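PDB 2BAS: YkuI protein from Bacillus subtilis, which probably hydrolyses the second messenger cyclic di-GMP through its EAL domain. Local coordinates for residues S105-M119 / R142-G154. Residues are numbered along the deposited sequence; the frame is centred on the assembly and turned at random.
Sequences SDLLIFMNQDANLLM and RFVLEITEHNFEG
Val144 N donates to Ile109 O over 2.7 Å, and Val144 O in turn accepts from Met111 N at 3.0 Å. Similar bonds carry this parallel pairing of strands 108-112 and 143-147 on to Gln113 N, which binds Glu146 O. Before the strands, Arg142 reaches back: a bend at chi3 (61°) brings NE to Leu107 O at 3.2 Å, in the guanidinium plane, while Ser105 O lies over one guanidinium face without a hydrogen bond. A long, jointed side chain with a planar N-H donor can reach such a backbone carbonyl.

The two strands and the intervening helix 124-135 form a beta-alpha-beta unit of the EAL domain's TIM-like barrel. Toward that helix point Met111, Phe143 and Leu145, apolar as this layer requires; selenomethionine Met111, flexible enough to fold back at chi3, sets SE 5.3 Å from the Phe143 ring centroid in an oblique Met-aromatic contact. On the sheet's other face Val144, slim and branched, sets CB over the Phe110 ring, 4.0 Å from its centroid, while Glu146 OE2 meets that ring's edge and forms a salt bridge with Lys197. Past the strands, Ala115, small enough to sit close, brings CB 3.7 Å from Phe152 CD1. Asn116, its amide both donor and acceptor, suits the turn backbone: ND2 donates weakly to Asn151 O and OD1 accepts weakly from Glu153 N.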
# COMPACT_ATOMS: atom_id res chain seq x y z
N SER A 105 -31.52 1.92 18.22
CA SER A 105 -31.30 3.19 17.51
C SER A 105 -29.85 3.46 17.04
O SER A 105 -29.58 4.52 16.45
CB SER A 105 -31.80 4.33 18.41
OG SER A 105 -31.88 5.56 17.71
N ASP A 106 -28.94 2.52 17.27
CA ASP A 106 -27.52 2.74 16.96
C ASP A 106 -26.95 1.72 15.97
O ASP A 106 -25.76 1.79 15.61
CB ASP A 106 -26.70 2.70 18.25
CG ASP A 106 -26.65 1.30 18.87
OD1 ASP A 106 -25.53 0.79 19.09
OD2 ASP A 106 -27.73 0.71 19.11
N LEU A 107 -27.80 0.79 15.54
CA LEU A 107 -27.42 -0.23 14.57
C LEU A 107 -27.08 0.40 13.22
O LEU A 107 -27.76 1.31 12.75
CB LEU A 107 -28.54 -1.27 14.41
CG LEU A 107 -28.78 -2.32 15.51
CD1 LEU A 107 -29.90 -3.25 15.11
CD2 LEU A 107 -27.54 -3.14 15.81
N LEU A 108 -26.01 -0.08 12.61
CA LEU A 108 -25.62 0.40 11.29
C LEU A 108 -26.48 -0.32 10.26
O LEU A 108 -26.85 -1.47 10.48
CB LEU A 108 -24.13 0.16 11.04
CG LEU A 108 -23.16 0.96 11.93
CD1 LEU A 108 -21.73 0.41 11.90
CD2 LEU A 108 -23.16 2.45 11.60
N ILE A 109 -26.80 0.36 9.17
CA ILE A 109 -27.58 -0.24 8.08
C ILE A 109 -26.73 -0.32 6.80
O ILE A 109 -26.50 0.70 6.13
CB ILE A 109 -28.91 0.55 7.80
CG1 ILE A 109 -29.73 0.72 9.08
CG2 ILE A 109 -29.75 -0.16 6.75
CD1 ILE A 109 -30.87 1.74 8.98
N PHE A 110 -26.25 -1.52 6.49
CA PHE A 110 -25.44 -1.76 5.28
C PHE A 110 -26.32 -2.16 4.09
O PHE A 110 -26.94 -3.23 4.08
CB PHE A 110 -24.40 -2.85 5.53
CG PHE A 110 -23.27 -2.45 6.44
CD1 PHE A 110 -23.45 -2.41 7.82
CD2 PHE A 110 -22.01 -2.16 5.92
CE1 PHE A 110 -22.39 -2.05 8.68
CE2 PHE A 110 -20.96 -1.79 6.76
CZ PHE A 110 -21.15 -1.75 8.15
N MSE A 111 -26.35 -1.29 3.08
CA MSE A 111 -27.11 -1.53 1.87
C MSE A 111 -26.21 -1.50 0.64
O MSE A 111 -25.61 -0.47 0.32
CB MSE A 111 -28.19 -0.47 1.71
CG MSE A 111 -29.26 -0.45 2.77
SE MSE A 111 -30.28 1.22 2.69
CE MSE A 111 -28.76 2.53 2.86
N ASN A 112 -26.13 -2.62 -0.06
CA ASN A 112 -25.31 -2.76 -1.27
C ASN A 112 -26.10 -2.30 -2.48
O ASN A 112 -27.01 -2.98 -2.94
CB ASN A 112 -24.90 -4.22 -1.45
CG ASN A 112 -23.87 -4.41 -2.55
OD1 ASN A 112 -23.36 -3.45 -3.14
ND2 ASN A 112 -23.54 -5.67 -2.83
N GLN A 113 -25.71 -1.14 -3.01
CA GLN A 113 -26.47 -0.51 -4.08
C GLN A 113 -25.67 -0.45 -5.36
O GLN A 113 -24.51 -0.06 -5.36
CB GLN A 113 -26.90 0.88 -3.66
CG GLN A 113 -27.95 0.86 -2.57
CD GLN A 113 -29.33 0.63 -3.13
OE1 GLN A 113 -29.82 1.43 -3.94
NE2 GLN A 113 -29.98 -0.46 -2.72
N ASP A 114 -26.32 -0.86 -6.45
CA ASP A 114 -25.75 -0.86 -7.79
C ASP A 114 -25.52 0.58 -8.25
O ASP A 114 -26.44 1.38 -8.31
CB ASP A 114 -26.72 -1.59 -8.73
CG ASP A 114 -26.12 -1.93 -10.09
OD1 ASP A 114 -24.98 -1.49 -10.39
OD2 ASP A 114 -26.80 -2.64 -10.86
N ALA A 115 -24.26 0.90 -8.55
CA ALA A 115 -23.87 2.25 -8.96
C ALA A 115 -24.60 2.72 -10.23
O ALA A 115 -24.99 3.88 -10.33
CB ALA A 115 -22.38 2.32 -9.15
N ASN A 116 -24.76 1.81 -11.20
CA ASN A 116 -25.46 2.14 -12.44
C ASN A 116 -26.93 2.48 -12.20
O ASN A 116 -27.43 3.47 -12.75
CB ASN A 116 -25.34 1.00 -13.47
CG ASN A 116 -23.90 0.57 -13.70
OD1 ASN A 116 -23.01 1.38 -14.00
ND2 ASN A 116 -23.66 -0.74 -13.59
N LEU A 117 -27.63 1.67 -11.40
CA LEU A 117 -29.03 1.95 -11.05
C LEU A 117 -29.15 3.26 -10.30
O LEU A 117 -30.07 4.04 -10.53
CB LEU A 117 -29.64 0.83 -10.20
CG LEU A 117 -29.75 -0.57 -10.80
CD1 LEU A 117 -30.44 -1.50 -9.82
CD2 LEU A 117 -30.49 -0.57 -12.13
N LEU A 118 -28.19 3.49 -9.41
CA LEU A 118 -28.15 4.67 -8.58
C LEU A 118 -27.96 5.93 -9.42
O LEU A 118 -28.63 6.94 -9.21
CB LEU A 118 -27.03 4.51 -7.56
CG LEU A 118 -27.05 5.34 -6.27
CD1 LEU A 118 -28.29 5.03 -5.44
CD2 LEU A 118 -25.80 5.06 -5.46
N MSE A 119 -27.07 5.85 -10.40
CA MSE A 119 -26.68 7.01 -11.19
C MSE A 119 -27.65 7.38 -12.31
O MSE A 119 -27.43 8.36 -13.02
CB MSE A 119 -25.27 6.80 -11.75
CG MSE A 119 -24.50 8.09 -11.97
SE MSE A 119 -24.16 9.06 -10.29
CE MSE A 119 -23.79 10.80 -11.02
N ARG A 142 -26.46 6.63 10.12
CA ARG A 142 -26.54 5.19 10.37
C ARG A 142 -26.49 4.36 9.10
O ARG A 142 -26.40 3.12 9.16
CB ARG A 142 -27.82 4.87 11.14
CG ARG A 142 -27.78 5.28 12.61
CD ARG A 142 -29.17 5.17 13.23
NE ARG A 142 -29.69 3.81 13.18
CZ ARG A 142 -30.96 3.47 13.40
NH1 ARG A 142 -31.87 4.39 13.70
NH2 ARG A 142 -31.31 2.19 13.33
N PHE A 143 -26.56 5.02 7.95
CA PHE A 143 -26.59 4.34 6.66
C PHE A 143 -25.20 4.12 6.10
O PHE A 143 -24.40 5.05 6.00
CB PHE A 143 -27.42 5.11 5.64
CG PHE A 143 -28.89 5.13 5.94
CD1 PHE A 143 -29.50 6.30 6.42
CD2 PHE A 143 -29.68 3.99 5.75
CE1 PHE A 143 -30.87 6.32 6.69
CE2 PHE A 143 -31.04 4.02 6.03
CZ PHE A 143 -31.64 5.18 6.50
N VAL A 144 -24.93 2.88 5.71
CA VAL A 144 -23.69 2.58 5.00
C VAL A 144 -24.02 2.14 3.57
O VAL A 144 -24.55 1.05 3.34
CB VAL A 144 -22.81 1.56 5.76
CG1 VAL A 144 -21.54 1.29 4.97
CG2 VAL A 144 -22.43 2.11 7.13
N LEU A 145 -23.73 3.03 2.63
CA LEU A 145 -23.95 2.78 1.23
C LEU A 145 -22.72 2.08 0.62
O LEU A 145 -21.65 2.68 0.46
CB LEU A 145 -24.21 4.11 0.52
CG LEU A 145 -24.75 4.10 -0.90
CD1 LEU A 145 -26.24 3.80 -0.88
CD2 LEU A 145 -24.51 5.46 -1.55
N GLU A 146 -22.89 0.80 0.30
CA GLU A 146 -21.84 0.02 -0.33
C GLU A 146 -21.90 0.20 -1.85
O GLU A 146 -22.95 -0.01 -2.46
CB GLU A 146 -21.96 -1.46 0.02
CG GLU A 146 -21.85 -1.80 1.51
CD GLU A 146 -22.01 -3.30 1.77
OE1 GLU A 146 -21.67 -4.13 0.89
OE2 GLU A 146 -22.49 -3.66 2.88
N ILE A 147 -20.78 0.59 -2.44
CA ILE A 147 -20.70 0.79 -3.87
C ILE A 147 -19.68 -0.17 -4.50
O ILE A 147 -18.64 -0.48 -3.89
CB ILE A 147 -20.34 2.26 -4.21
CG1 ILE A 147 -21.27 3.24 -3.48
CG2 ILE A 147 -20.44 2.51 -5.72
CD1 ILE A 147 -22.73 3.20 -3.95
N THR A 148 -19.99 -0.65 -5.70
CA THR A 148 -19.09 -1.51 -6.46
C THR A 148 -18.74 -0.77 -7.74
O THR A 148 -19.57 -0.66 -8.65
CB THR A 148 -19.74 -2.88 -6.80
OG1 THR A 148 -20.35 -3.44 -5.63
CG2 THR A 148 -18.69 -3.85 -7.33
N GLU A 149 -17.51 -0.27 -7.81
CA GLU A 149 -17.06 0.51 -8.97
C GLU A 149 -16.53 -0.38 -10.09
O GLU A 149 -16.20 0.11 -11.17
CB GLU A 149 -15.98 1.52 -8.58
CG GLU A 149 -16.24 2.26 -7.30
CD GLU A 149 -14.96 2.84 -6.75
OE1 GLU A 149 -14.07 3.19 -7.56
OE2 GLU A 149 -14.85 2.94 -5.51
N HIS A 150 -16.41 -1.67 -9.80
CA HIS A 150 -16.00 -2.63 -10.80
C HIS A 150 -16.98 -2.60 -11.98
O HIS A 150 -16.57 -2.60 -13.15
CB HIS A 150 -15.91 -4.04 -10.18
CG HIS A 150 -16.00 -5.16 -11.17
ND1 HIS A 150 -15.04 -5.38 -12.13
CD2 HIS A 150 -16.93 -6.13 -11.34
CE1 HIS A 150 -15.38 -6.43 -12.86
NE2 HIS A 150 -16.52 -6.90 -12.40
N ASN A 151 -18.27 -2.52 -11.67
CA ASN A 151 -19.32 -2.60 -12.67
C ASN A 151 -19.62 -1.31 -13.46
O ASN A 151 -20.41 -1.35 -14.41
CB ASN A 151 -20.60 -3.09 -11.99
CG ASN A 151 -20.46 -4.49 -11.43
OD1 ASN A 151 -19.93 -5.38 -12.09
ND2 ASN A 151 -20.93 -4.69 -10.20
N PHE A 152 -18.99 -0.20 -13.09
CA PHE A 152 -19.42 1.12 -13.55
C PHE A 152 -19.10 1.49 -14.99
O PHE A 152 -17.94 1.59 -15.38
CB PHE A 152 -18.92 2.21 -12.59
CG PHE A 152 -19.73 3.47 -12.63
CD1 PHE A 152 -21.11 3.43 -12.44
CD2 PHE A 152 -19.11 4.69 -12.85
CE1 PHE A 152 -21.87 4.60 -12.48
CE2 PHE A 152 -19.86 5.87 -12.89
CZ PHE A 152 -21.24 5.82 -12.70
N GLU A 153 -20.16 1.69 -15.78
CA GLU A 153 -20.02 2.09 -17.18
C GLU A 153 -19.95 3.60 -17.34
O GLU A 153 -19.39 4.09 -18.33
CB GLU A 153 -21.18 1.55 -18.03
CG GLU A 153 -21.08 0.08 -18.41
CD GLU A 153 -21.47 -0.86 -17.28
OE1 GLU A 153 -22.24 -0.43 -16.39
OE2 GLU A 153 -21.02 -2.02 -17.28
N GLY A 154 -20.51 4.33 -16.38
CA GLY A 154 -20.58 5.78 -16.45
C GLY A 154 -19.26 6.52 -16.25
O GLY A 154 -18.19 5.92 -16.20
O HOH W 1 -22.49 -1.20 -6.02